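Local coordinates for monovalent Na+/H+ antiporter subunit D (PDB 7D3U), which forms a membrane subunit of the Mrp sodium/proton antiporter complex, resembles the antiporter-like subunits of complex I and probably takes part in proton translocation, at residues L212-L217 against Y255-I260; L172-L177 against A218-V223. All coordinates share one frame; numbering follows the deposited sequence.

Contact 1: residues L212-L217 against Y255-I260; sequences LVLFAL and YAIYRI. With LMT (dodecyl-beta-D-maltoside), chain N.
Two neighbouring transmembrane helices of the Mrp antiporter/complex I membrane fold pack nearly antiparallel here: residues 212-217, on the arm of a discontinuous helix that precedes its break, lie against 255-260 of helix 249-263. The short axes pass 9.6 Å apart at 159°, and the seam is entirely aliphatic. Leu217 points at the partner helix and sets its forked end over Ala256, with CD1 3.6 Å and CD2 3.7 Å from Ala256 CB. Leu217 CB takes the other neighbour, 3.6 Å from Ile257 CG1. Ile257 holds CG1 anti to the carbonyl carbon and is extended at chi2 (-171°), so that CD1 reaches the backbone of 212-217. One turn away, the side chains of Leu214 and Ile260 run alongside one another head to tail, Leu214 CD2 coming within 3.7 Å of Ile260 CG2. An alanine in place of Ile257 would remove CG1, CG2 and CD1 and would probably loosen the middle of the seam, where Leu217 CB and Leu214 CD2 would lose neighbours. Phe132 of helix 129-146 backs both Leu217 and Ala256, while the end of a dodecyl maltoside tail passes Leu214 and Phe215, its C11 lying 3.7 Å from Leu214 O. Helix 249-263 is polar on a different side: Arg259, which also forms a salt bridge with Asp77, grips one oxygen with two nitrogens, NH2 at 2.8 Å and NE at 3.2 Å from Tyr255 OH, which lies in the guanidinium plane.

Contact 2: residues L172-L177 against A218-V223; sequences LASTIL and AIKAAV
Lys220 runs extended to CE, its CG anti to the carbonyl carbon, then bends at chi4 (-63°) so that NZ turns onto helix 157-187; Ser174 meets it with OG folded back beside its own backbone N (chi1 -78°). Lys220 NZ donates to Ser174 OG at 2.8 Å. The aliphatic part of the lysine is packed too: Lys220 CG lies 3.7 Å from Ala173 CB. The Leu177 side chain lies across that of Lys220 at roughly a right angle, its CD1 3.8 Å from Lys220 CE. Ala173 CB also fits against Ile219 CG2, 3.7 Å off. Beyond it, Ile176 CD1 meets Ile219 CD1 at 4.0 Å. Lys220 sits in the last turn before the helix breaks, and a Schellman motif ends that turn: Ala222 takes a positive phi, Val223 N reaches back to Ala218 O, and Ala222 N bonds to Ile219 O. On helix 129-146, Glu137 OE2 is hydrogen-bonded to Ser174 OG, so the serine oxygen bridges lysine and glutamate. A buried lysine at the break of a transmembrane helix, paired with a glutamate, is a hallmark of the antiporter-like subunits of complex I. Buried among aliphatic groups, Lys220 would probably give up its proton more readily than in water, whereas a nearby negative charge on Glu137, which shares Ser174 OG with the lysine, would favour keeping it, a balance consistent with proton transfer.

How the contacts relate
From the N terminus the chain passes 172-177, then 212-217 and directly on into 218-223, and last 255-260. Contact 2 closes a loop of 40 intervening residues and contact 1 one of 37; because their segments alternate, the two loops cross rather than nest. Helix 204-221 is the shared element, giving its middle to helix 249-263 and its C-terminal end to helix 157-187, so that three transmembrane helices are tied together. The centres of the contacts are 9 Å apart and their segments touch directly: Ala216 CB lies 3.3 Å from Ala173 O, and Leu212 CD2 packs on Ile176 CG2 at 3.6 Å.

Contact 1: residues L212-L217 against Y255-I260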
# COMPACT_ATOMS: atom_id res chain seq x y z
N LEU A 212 9.61 -15.44 -6.99
CA LEU A 212 8.84 -15.44 -5.75
C LEU A 212 9.09 -14.16 -4.95
O LEU A 212 8.15 -13.56 -4.42
CB LEU A 212 9.21 -16.66 -4.91
CG LEU A 212 8.14 -17.74 -4.73
CD1 LEU A 212 8.57 -18.72 -3.67
CD2 LEU A 212 6.81 -17.11 -4.38
N VAL A 213 10.35 -13.73 -4.87
CA VAL A 213 10.67 -12.49 -4.16
C VAL A 213 10.01 -11.30 -4.85
O VAL A 213 9.41 -10.44 -4.20
CB VAL A 213 12.19 -12.31 -4.06
CG1 VAL A 213 12.53 -10.95 -3.48
CG2 VAL A 213 12.79 -13.41 -3.21
N LEU A 214 10.11 -11.23 -6.18
CA LEU A 214 9.49 -10.14 -6.92
C LEU A 214 7.98 -10.17 -6.80
O LEU A 214 7.34 -9.12 -6.80
CB LEU A 214 9.90 -10.21 -8.39
CG LEU A 214 11.36 -9.88 -8.70
CD1 LEU A 214 11.63 -9.98 -10.18
CD2 LEU A 214 11.70 -8.50 -8.19
N PHE A 215 7.39 -11.36 -6.67
CA PHE A 215 5.94 -11.45 -6.52
C PHE A 215 5.50 -11.00 -5.14
O PHE A 215 4.46 -10.35 -4.99
CB PHE A 215 5.48 -12.88 -6.80
CG PHE A 215 4.10 -13.18 -6.32
CD1 PHE A 215 3.02 -12.44 -6.75
CD2 PHE A 215 3.87 -14.22 -5.44
CE1 PHE A 215 1.74 -12.72 -6.31
CE2 PHE A 215 2.60 -14.51 -4.99
CZ PHE A 215 1.54 -13.76 -5.43
N ALA A 216 6.29 -11.31 -4.11
CA ALA A 216 6.01 -10.76 -2.79
C ALA A 216 6.11 -9.25 -2.79
O ALA A 216 5.25 -8.56 -2.22
CB ALA A 216 6.96 -11.36 -1.75
N LEU A 217 7.15 -8.71 -3.43
CA LEU A 217 7.27 -7.26 -3.52
C LEU A 217 6.17 -6.64 -4.37
O LEU A 217 5.80 -5.49 -4.15
CB LEU A 217 8.65 -6.89 -4.08
CG LEU A 217 9.81 -7.32 -3.19
CD1 LEU A 217 11.12 -7.31 -3.95
CD2 LEU A 217 9.89 -6.43 -1.96
N TYR A 255 11.17 0.29 -5.21
CA TYR A 255 12.63 0.36 -5.19
C TYR A 255 13.24 -1.03 -5.09
O TYR A 255 14.26 -1.31 -5.73
CB TYR A 255 13.10 1.23 -4.02
CG TYR A 255 14.56 1.04 -3.67
CD1 TYR A 255 15.55 1.75 -4.33
CD2 TYR A 255 14.94 0.17 -2.66
CE1 TYR A 255 16.88 1.59 -4.00
CE2 TYR A 255 16.27 -0.00 -2.33
CZ TYR A 255 17.23 0.71 -3.01
OH TYR A 255 18.56 0.54 -2.68
N ALA A 256 12.62 -1.91 -4.31
CA ALA A 256 13.14 -3.27 -4.18
C ALA A 256 13.03 -4.03 -5.49
O ALA A 256 13.95 -4.75 -5.87
CB ALA A 256 12.40 -4.01 -3.07
N ILE A 257 11.89 -3.90 -6.18
CA ILE A 257 11.74 -4.57 -7.47
C ILE A 257 12.79 -4.06 -8.45
O ILE A 257 13.42 -4.84 -9.17
CB ILE A 257 10.32 -4.37 -8.02
CG1 ILE A 257 9.31 -5.17 -7.19
CG2 ILE A 257 10.25 -4.81 -9.47
CD1 ILE A 257 7.93 -5.21 -7.78
N TYR A 258 13.00 -2.74 -8.47
CA TYR A 258 14.01 -2.17 -9.35
C TYR A 258 15.39 -2.75 -9.05
O TYR A 258 16.07 -3.25 -9.94
CB TYR A 258 14.03 -0.65 -9.19
CG TYR A 258 13.15 0.08 -10.18
CD1 TYR A 258 11.77 -0.03 -10.11
CD2 TYR A 258 13.70 0.88 -11.17
CE1 TYR A 258 10.97 0.63 -11.01
CE2 TYR A 258 12.90 1.54 -12.06
CZ TYR A 258 11.54 1.42 -11.98
OH TYR A 258 10.73 2.08 -12.87
N ARG A 259 15.81 -2.69 -7.78
CA ARG A 259 17.14 -3.15 -7.42
C ARG A 259 17.31 -4.64 -7.70
O ARG A 259 18.35 -5.06 -8.23
CB ARG A 259 17.42 -2.86 -5.95
CG ARG A 259 18.81 -3.24 -5.49
CD ARG A 259 19.82 -2.22 -5.98
NE ARG A 259 19.78 -1.00 -5.19
CZ ARG A 259 20.39 0.13 -5.53
NH1 ARG A 259 21.08 0.19 -6.65
NH2 ARG A 259 20.29 1.20 -4.75
N ILE A 260 16.31 -5.45 -7.38
CA ILE A 260 16.42 -6.89 -7.56
C ILE A 260 16.50 -7.24 -9.04
O ILE A 260 17.40 -7.97 -9.47
CB ILE A 260 15.25 -7.62 -6.87
CG1 ILE A 260 15.39 -7.51 -5.36
CG2 ILE A 260 15.23 -9.07 -7.28
CD1 ILE A 260 16.75 -7.87 -4.85
C1B LMT N . 9.99 -19.19 -24.34
C2B LMT N . 10.08 -20.70 -24.64
C3B LMT N . 11.25 -20.99 -25.60
C4B LMT N . 12.57 -20.38 -25.08
C5B LMT N . 12.30 -18.94 -24.61
C6B LMT N . 13.37 -18.00 -25.14
O1B LMT N . 10.08 -19.01 -22.97
O2B LMT N . 10.27 -21.33 -23.44
O3B LMT N . 10.96 -20.60 -26.88
O4' LMT N . 13.06 -21.12 -24.02
O5B LMT N . 11.02 -18.50 -24.98
O6B LMT N . 13.04 -16.70 -24.88
C1' LMT N . 8.23 -17.61 -19.64
C2' LMT N . 7.36 -18.59 -20.43
C3' LMT N . 8.20 -19.28 -21.54
C4' LMT N . 9.05 -18.28 -22.34
C5' LMT N . 9.73 -17.35 -21.32
C6' LMT N . 10.67 -16.35 -21.93
O1' LMT N . 7.46 -16.89 -18.77
O2' LMT N . 6.91 -19.55 -19.57
O3' LMT N . 7.39 -19.97 -22.39
O5' LMT N . 8.78 -16.68 -20.55
O6' LMT N . 9.96 -15.74 -22.94
C1 LMT N . 7.72 -17.16 -17.42
C2 LMT N . 7.12 -15.99 -16.69
C3 LMT N . 6.79 -16.20 -15.26
C4 LMT N . 5.86 -15.09 -14.86
C5 LMT N . 5.39 -15.29 -13.46
C6 LMT N . 6.28 -14.62 -12.47
C7 LMT N . 5.49 -13.61 -11.69
C8 LMT N . 6.44 -12.65 -11.06
C9 LMT N . 5.79 -11.44 -10.49
C10 LMT N . 6.46 -10.25 -11.11
C11 LMT N . 6.15 -9.00 -10.35
C12 LMT N . 6.95 -7.85 -10.84

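Contact 2: residues L172-L177 against A218-V223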
# COMPACT_ATOMS: atom_id res chain seq x y z
N LEU A 172 1.41 -12.05 4.83
CA LEU A 172 1.52 -13.07 3.81
C LEU A 172 2.58 -12.70 2.77
O LEU A 172 3.38 -13.54 2.36
CB LEU A 172 0.16 -13.30 3.14
CG LEU A 172 0.09 -14.17 1.89
CD1 LEU A 172 0.80 -15.49 2.08
CD2 LEU A 172 -1.36 -14.40 1.50
N ALA A 173 2.60 -11.43 2.35
CA ALA A 173 3.63 -10.99 1.41
C ALA A 173 5.01 -11.04 2.05
O ALA A 173 5.99 -11.43 1.40
CB ALA A 173 3.32 -9.58 0.92
N SER A 174 5.11 -10.67 3.33
CA SER A 174 6.38 -10.75 4.02
C SER A 174 6.87 -12.18 4.12
O SER A 174 8.06 -12.46 3.92
CB SER A 174 6.26 -10.13 5.41
OG SER A 174 6.29 -8.71 5.34
N THR A 175 5.97 -13.12 4.40
CA THR A 175 6.39 -14.51 4.51
C THR A 175 6.72 -15.10 3.15
O THR A 175 7.62 -15.95 3.05
CB THR A 175 5.31 -15.32 5.21
OG1 THR A 175 4.98 -14.71 6.46
CG2 THR A 175 5.81 -16.72 5.47
N ILE A 176 6.04 -14.67 2.10
CA ILE A 176 6.42 -15.11 0.76
C ILE A 176 7.80 -14.57 0.39
O ILE A 176 8.61 -15.28 -0.21
CB ILE A 176 5.35 -14.69 -0.27
CG1 ILE A 176 4.08 -15.50 -0.07
CG2 ILE A 176 5.86 -14.88 -1.68
CD1 ILE A 176 2.96 -15.11 -1.00
N LEU A 177 8.08 -13.32 0.77
CA LEU A 177 9.43 -12.78 0.58
C LEU A 177 10.45 -13.59 1.36
O LEU A 177 11.56 -13.84 0.87
CB LEU A 177 9.46 -11.32 1.02
CG LEU A 177 10.39 -10.32 0.32
CD1 LEU A 177 10.06 -8.92 0.79
CD2 LEU A 177 11.85 -10.64 0.59
N ALA A 218 5.63 -7.39 -5.34
CA ALA A 218 4.51 -6.90 -6.12
C ALA A 218 3.23 -6.88 -5.30
O ALA A 218 2.42 -5.96 -5.44
CB ALA A 218 4.33 -7.75 -7.37
N ILE A 219 3.01 -7.90 -4.47
CA ILE A 219 1.91 -7.85 -3.51
C ILE A 219 2.04 -6.62 -2.63
O ILE A 219 1.08 -5.88 -2.42
CB ILE A 219 1.87 -9.13 -2.65
CG1 ILE A 219 1.68 -10.37 -3.51
CG2 ILE A 219 0.76 -9.04 -1.63
CD1 ILE A 219 1.77 -11.65 -2.72
N LYS A 220 3.25 -6.38 -2.12
CA LYS A 220 3.48 -5.18 -1.31
C LYS A 220 3.29 -3.91 -2.12
O LYS A 220 2.99 -2.85 -1.55
CB LYS A 220 4.88 -5.21 -0.70
CG LYS A 220 5.08 -6.34 0.28
CD LYS A 220 6.48 -6.32 0.85
CE LYS A 220 6.68 -7.47 1.80
NZ LYS A 220 5.78 -7.38 2.97
N ALA A 221 3.45 -3.98 -3.44
CA ALA A 221 3.30 -2.82 -4.30
C ALA A 221 1.92 -2.72 -4.94
O ALA A 221 1.63 -1.71 -5.59
CB ALA A 221 4.37 -2.84 -5.40
N ALA A 222 1.08 -3.74 -4.77
CA ALA A 222 -0.30 -3.73 -5.27
C ALA A 222 -0.34 -3.60 -6.79
O ALA A 222 -0.85 -2.63 -7.35
CB ALA A 222 -1.12 -2.62 -4.60
N VAL A 223 0.20 -4.62 -7.46
CA VAL A 223 0.06 -4.76 -8.90
C VAL A 223 -1.32 -5.35 -9.18
O VAL A 223 -2.04 -5.72 -8.25
CB VAL A 223 1.18 -5.63 -9.50
CG1 VAL A 223 2.53 -4.99 -9.21
CG2 VAL A 223 1.12 -7.01 -8.92